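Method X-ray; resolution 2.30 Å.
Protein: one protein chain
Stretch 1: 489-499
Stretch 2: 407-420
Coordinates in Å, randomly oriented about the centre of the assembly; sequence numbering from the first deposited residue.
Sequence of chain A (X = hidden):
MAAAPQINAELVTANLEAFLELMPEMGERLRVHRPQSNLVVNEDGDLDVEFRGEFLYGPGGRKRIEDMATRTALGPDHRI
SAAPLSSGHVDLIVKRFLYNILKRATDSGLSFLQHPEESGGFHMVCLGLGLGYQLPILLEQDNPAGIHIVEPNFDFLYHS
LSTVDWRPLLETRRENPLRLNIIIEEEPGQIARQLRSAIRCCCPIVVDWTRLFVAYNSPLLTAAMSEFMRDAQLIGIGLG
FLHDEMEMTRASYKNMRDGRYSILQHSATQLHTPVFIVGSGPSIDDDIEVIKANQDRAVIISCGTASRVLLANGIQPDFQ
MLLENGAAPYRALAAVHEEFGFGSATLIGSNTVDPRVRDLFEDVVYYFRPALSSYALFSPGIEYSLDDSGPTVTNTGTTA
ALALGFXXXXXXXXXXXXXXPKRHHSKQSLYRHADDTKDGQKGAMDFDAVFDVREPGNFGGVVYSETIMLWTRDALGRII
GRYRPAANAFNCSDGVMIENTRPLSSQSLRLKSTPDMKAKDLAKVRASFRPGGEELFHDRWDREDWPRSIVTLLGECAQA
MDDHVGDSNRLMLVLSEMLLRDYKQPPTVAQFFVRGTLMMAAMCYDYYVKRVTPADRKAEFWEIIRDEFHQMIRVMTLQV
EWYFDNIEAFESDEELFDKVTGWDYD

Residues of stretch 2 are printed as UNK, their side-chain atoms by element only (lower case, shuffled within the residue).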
# COMPACT_ATOMS: atom_id res chain seq x y z
N ALA A 489 -4.67 26.32 -8.69
CA ALA A 489 -3.41 26.24 -7.96
C ALA A 489 -2.21 26.81 -8.71
O ALA A 489 -1.98 26.49 -9.86
CB ALA A 489 -3.14 24.80 -7.58
N PHE A 490 -1.45 27.64 -8.02
CA PHE A 490 -0.27 28.28 -8.57
C PHE A 490 0.95 27.81 -7.82
O PHE A 490 0.91 27.61 -6.62
CB PHE A 490 -0.41 29.78 -8.47
CG PHE A 490 -1.60 30.31 -9.20
CD1 PHE A 490 -2.82 30.45 -8.55
CD2 PHE A 490 -1.53 30.60 -10.55
CE1 PHE A 490 -3.93 30.92 -9.23
CE2 PHE A 490 -2.63 31.07 -11.23
CZ PHE A 490 -3.83 31.22 -10.57
N ASN A 491 2.03 27.56 -8.55
CA ASN A 491 3.26 27.13 -7.91
C ASN A 491 4.26 28.25 -8.10
O ASN A 491 4.63 28.53 -9.23
CB ASN A 491 3.78 25.84 -8.51
CG ASN A 491 4.98 25.28 -7.76
OD1 ASN A 491 5.40 25.81 -6.72
ND2 ASN A 491 5.54 24.19 -8.29
N CYS A 492 4.64 28.89 -6.99
CA CYS A 492 5.66 29.94 -6.99
C CYS A 492 7.05 29.41 -6.62
O CYS A 492 8.03 30.17 -6.64
CB CYS A 492 5.26 31.08 -6.04
SG CYS A 492 3.64 31.84 -6.37
N SER A 493 7.13 28.12 -6.30
CA SER A 493 8.38 27.49 -5.88
C SER A 493 9.34 27.24 -7.04
O SER A 493 8.92 26.86 -8.13
CB SER A 493 8.09 26.16 -5.19
OG SER A 493 7.08 26.33 -4.21
N ASP A 494 10.64 27.41 -6.81
CA ASP A 494 11.61 27.12 -7.84
C ASP A 494 12.08 25.68 -7.70
O ASP A 494 13.22 25.42 -7.32
CB ASP A 494 12.79 28.10 -7.80
CG ASP A 494 13.71 27.97 -9.04
OD1 ASP A 494 13.33 27.34 -10.07
OD2 ASP A 494 14.84 28.49 -8.99
N GLY A 495 11.20 24.73 -8.00
CA GLY A 495 11.52 23.30 -7.87
C GLY A 495 10.87 22.55 -9.00
O GLY A 495 10.77 23.09 -10.10
N VAL A 496 10.41 21.33 -8.73
CA VAL A 496 9.78 20.51 -9.77
C VAL A 496 8.42 21.05 -10.22
O VAL A 496 7.71 21.71 -9.46
CB VAL A 496 9.47 19.05 -9.34
CG1 VAL A 496 10.73 18.31 -8.99
CG2 VAL A 496 8.45 18.99 -8.21
N MET A 497 8.07 20.71 -11.45
CA MET A 497 6.75 20.93 -11.99
C MET A 497 5.77 19.96 -11.29
O MET A 497 6.01 18.75 -11.19
CB MET A 497 6.77 20.63 -13.51
CG MET A 497 5.44 20.90 -14.22
SD MET A 497 4.99 22.66 -14.22
CE MET A 497 5.96 23.16 -15.66
N ILE A 498 4.67 20.51 -10.80
CA ILE A 498 3.62 19.72 -10.19
C ILE A 498 2.38 19.78 -11.11
O ILE A 498 1.96 20.87 -11.51
CB ILE A 498 3.28 20.27 -8.80
CG1 ILE A 498 4.55 20.31 -7.93
CG2 ILE A 498 2.20 19.43 -8.14
CD1 ILE A 498 4.40 21.11 -6.65
N GLU A 499 1.84 18.63 -11.47
CA GLU A 499 0.61 18.57 -12.27
C GLU A 499 -0.52 19.33 -11.60
O GLU A 499 -0.61 19.39 -10.37
CB GLU A 499 0.10 17.12 -12.41
CG GLU A 499 0.93 16.21 -13.27
CD GLU A 499 0.36 14.80 -13.34
OE1 GLU A 499 -0.81 14.62 -13.76
OE2 GLU A 499 1.08 13.84 -12.98
N UNK A 407 -9.81 27.06 -2.56
CA UNK A 407 -9.75 26.72 -3.97
C UNK A 407 -8.66 27.44 -4.74
O UNK A 407 -8.10 26.86 -5.68
c UNK A 407 -12.20 26.02 -4.03
c UNK A 407 -11.98 24.58 -4.45
n UNK A 407 -11.83 23.14 -1.98
n UNK A 407 -12.99 23.65 -3.91
c UNK A 407 -11.12 26.94 -4.59
n UNK A 407 -13.85 22.16 -2.40
c UNK A 407 -12.89 22.99 -2.76
N UNK A 408 -8.33 28.66 -4.35
CA UNK A 408 -7.24 29.39 -4.93
C UNK A 408 -6.03 29.14 -4.03
O UNK A 408 -5.99 29.56 -2.89
c UNK A 408 -6.61 31.66 -5.92
c UNK A 408 -7.57 30.87 -5.03
c UNK A 408 -6.91 33.15 -5.93
o UNK A 408 -5.98 33.96 -6.11
o UNK A 408 -8.08 33.52 -5.78
N UNK A 409 -5.06 28.42 -4.56
CA UNK A 409 -3.92 27.95 -3.78
C UNK A 409 -2.62 28.44 -4.35
O UNK A 409 -2.44 28.40 -5.56
c UNK A 409 -4.64 25.56 -2.87
c UNK A 409 -6.12 25.89 -2.88
c UNK A 409 -3.84 26.42 -3.83
c UNK A 409 -4.42 24.11 -3.23
N UNK A 410 -1.71 28.85 -3.48
CA UNK A 410 -0.38 29.24 -3.88
C UNK A 410 0.62 28.41 -3.11
O UNK A 410 0.58 28.36 -1.87
c UNK A 410 -0.15 30.72 -3.62
c UNK A 410 -1.44 32.85 -6.49
c UNK A 410 -2.72 33.12 -6.07
c UNK A 410 -1.05 31.58 -4.47
c UNK A 410 -0.62 32.07 -5.70
c UNK A 410 -2.34 31.87 -4.08
o UNK A 410 -3.54 33.89 -6.84
c UNK A 410 -3.17 32.63 -4.87
N UNK A 411 1.50 27.74 -3.83
CA UNK A 411 2.56 26.97 -3.20
C UNK A 411 3.88 27.74 -3.14
O UNK A 411 4.37 28.27 -4.13
c UNK A 411 2.79 25.66 -3.93
c UNK A 411 2.10 23.58 -5.01
c UNK A 411 1.59 24.78 -4.23
c UNK A 411 0.82 24.35 -2.99
N UNK A 412 4.47 27.76 -1.96
CA UNK A 412 5.76 28.36 -1.73
C UNK A 412 6.61 27.34 -0.99
O UNK A 412 6.11 26.59 -0.14
c UNK A 412 5.61 29.62 -0.87
c UNK A 412 3.42 30.73 -1.30
c UNK A 412 2.66 31.75 -1.85
c UNK A 412 4.63 32.69 -2.82
c UNK A 412 3.27 32.73 -2.62
c UNK A 412 4.79 30.69 -1.50
c UNK A 412 5.38 31.69 -2.25
N UNK A 413 7.89 27.29 -1.33
CA UNK A 413 8.83 26.38 -0.68
C UNK A 413 8.49 24.92 -0.86
O UNK A 413 8.85 24.10 -0.01
N UNK A 414 7.73 24.60 -1.90
CA UNK A 414 7.38 23.23 -2.25
C UNK A 414 8.25 22.92 -3.46
O UNK A 414 7.77 22.85 -4.59
c UNK A 414 5.91 23.09 -2.63
c UNK A 414 5.04 23.62 -1.52
c UNK A 414 5.56 21.62 -2.86
N UNK A 415 9.55 22.77 -3.19
CA UNK A 415 10.56 22.59 -4.22
C UNK A 415 10.60 21.13 -4.68
O UNK A 415 10.52 20.85 -5.87
o UNK A 415 11.07 25.21 -3.52
o UNK A 415 13.19 24.92 -3.04
c UNK A 415 12.07 24.48 -3.41
c UNK A 415 11.95 22.99 -3.69
N UNK A 416 10.76 20.21 -3.73
CA UNK A 416 10.77 18.78 -4.02
C UNK A 416 11.89 18.45 -5.01
O UNK A 416 11.70 17.63 -5.93
c UNK A 416 8.30 18.27 -2.33
c UNK A 416 9.40 18.34 -4.58
c UNK A 416 8.19 18.79 -3.76
c UNK A 416 6.91 18.34 -4.40
N UNK A 417 13.00 19.15 -4.85
CA UNK A 417 14.17 19.00 -5.69
C UNK A 417 14.95 20.30 -5.80
O UNK A 417 14.45 21.36 -5.44
N UNK A 418 16.17 20.21 -6.32
CA UNK A 418 17.06 21.34 -6.48
C UNK A 418 17.34 21.59 -7.92
O UNK A 418 17.58 20.67 -8.69
o UNK A 418 18.23 20.93 -4.40
c UNK A 418 18.40 21.10 -5.79
N UNK A 419 17.34 22.86 -8.26
CA UNK A 419 17.70 23.36 -9.55
C UNK A 419 19.09 22.85 -9.93
O UNK A 419 19.98 22.69 -9.09
c UNK A 419 17.64 24.89 -9.48
c UNK A 419 18.10 25.65 -10.71
n UNK A 419 13.76 26.22 -12.70
c UNK A 419 14.97 25.72 -12.80
n UNK A 419 15.28 24.98 -13.85
c UNK A 419 17.24 25.39 -11.93
n UNK A 419 15.89 25.94 -11.85
N UNK A 420 19.22 22.56 -11.22
CA UNK A 420 20.46 22.09 -11.82
C UNK A 420 21.59 23.11 -11.56
O UNK A 420 21.59 24.21 -12.11
c UNK A 420 20.24 21.83 -13.33
o UNK A 420 22.43 20.80 -13.36
c UNK A 420 21.42 21.11 -14.00
n UNK A 420 21.30 20.84 -15.31
O HOH W 1 8.18 23.35 -7.32

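Position 407 carries three carbons, a nitrogen, and a carbon bearing two more nitrogens, a guanidinium, and touches nothing on stretch 1: Arg407. It points away from stretch 1, so its charge stays clear of the contact. Position 408 has three carbons, the third holding two oxygens, and touches the edge of the Phe490 ring: Glu408. Its CG lies 4.3 Å from Phe490 CE1, where the aliphatic part of the chain packs. Position 409 has four carbons forked at the second, and its CB lies 4.1 Å from Ala489 CB: Leu409, so two apolar groups meet on one sheet face.

At 410 a single carbon leads to a six-carbon ring bearing oxygen, which touches Phe490: Tyr410. Phe490 CD1 lies over one face of its ring, 3.5 Å from Tyr410 CE2. The two rings are nearly parallel but slid apart, and the hydroxyl is free to bond Glu408, OH to OE2 2.5 Å. Position 411 again has four carbons forked at the second, reaching Ile498: Leu411. Its CD1 lies 3.8 Å from Ile498 CD1, a buried apolar match. Position 412 is one carbon and a plain six-carbon ring beside Cys492: Phe412. Its CE2 lies 3.7 Å from Cys492 CB, giving the buried sulfur side chain an aromatic neighbour.

Position 413 has no side-chain atoms: Gly413, suited to its positive phi of 62°. Position 414, one carbon carrying two, touches Ile498: Val414. Its CG1 lies 4.0 Å from Ile498 CD1, a contact suited to a compact, buried apolar fork. Position 415 has two carbons, the second with two oxygens, and touches Ser493: Asp415. Its OD1 approaches Ser493 CB at 3.5 Å; hydrogen bonds elsewhere in the structure satisfy both buried oxygens. Position 416 has four carbons forked at the second, and its CB lies 3.8 Å from Val496 CG2: Leu416, its apolar chain suited to this packing.

Position 417 is bare, Gly417; at phi 150° and psi 167° a CB would jam against the preceding carbonyl. Position 418, one carbon and one oxygen, is Ser418, exposed and pointing away. Position 419 has three carbons, nitrogen and a two-nitrogen carbon, and meets Asp494: Arg419, whose NH2 forms a salt bridge with Asp494 OD1 at 2.9 Å. Position 420, two carbons then oxygen and nitrogen, is Asn420, poorly ordered and out of reach.

The contact begins as parallel strand pairing: Phe490 N to Leu409 O (2.8 Å), Leu411 N to Phe490 O (2.9 Å) and Cys492 N to Leu411 O (2.9 Å). Beyond the strands, Val414 N donates to Ser493 OG (3.0 Å) and Val496 N to Asp415 O (2.9 Å), so the loops stay joined. A water links Asn491 ND2, Val414 O and Val496 O, while apolar packing around Ile498 fills the interior.

Stretch 2, residues 407-420: RELYLFGVDLGSRN
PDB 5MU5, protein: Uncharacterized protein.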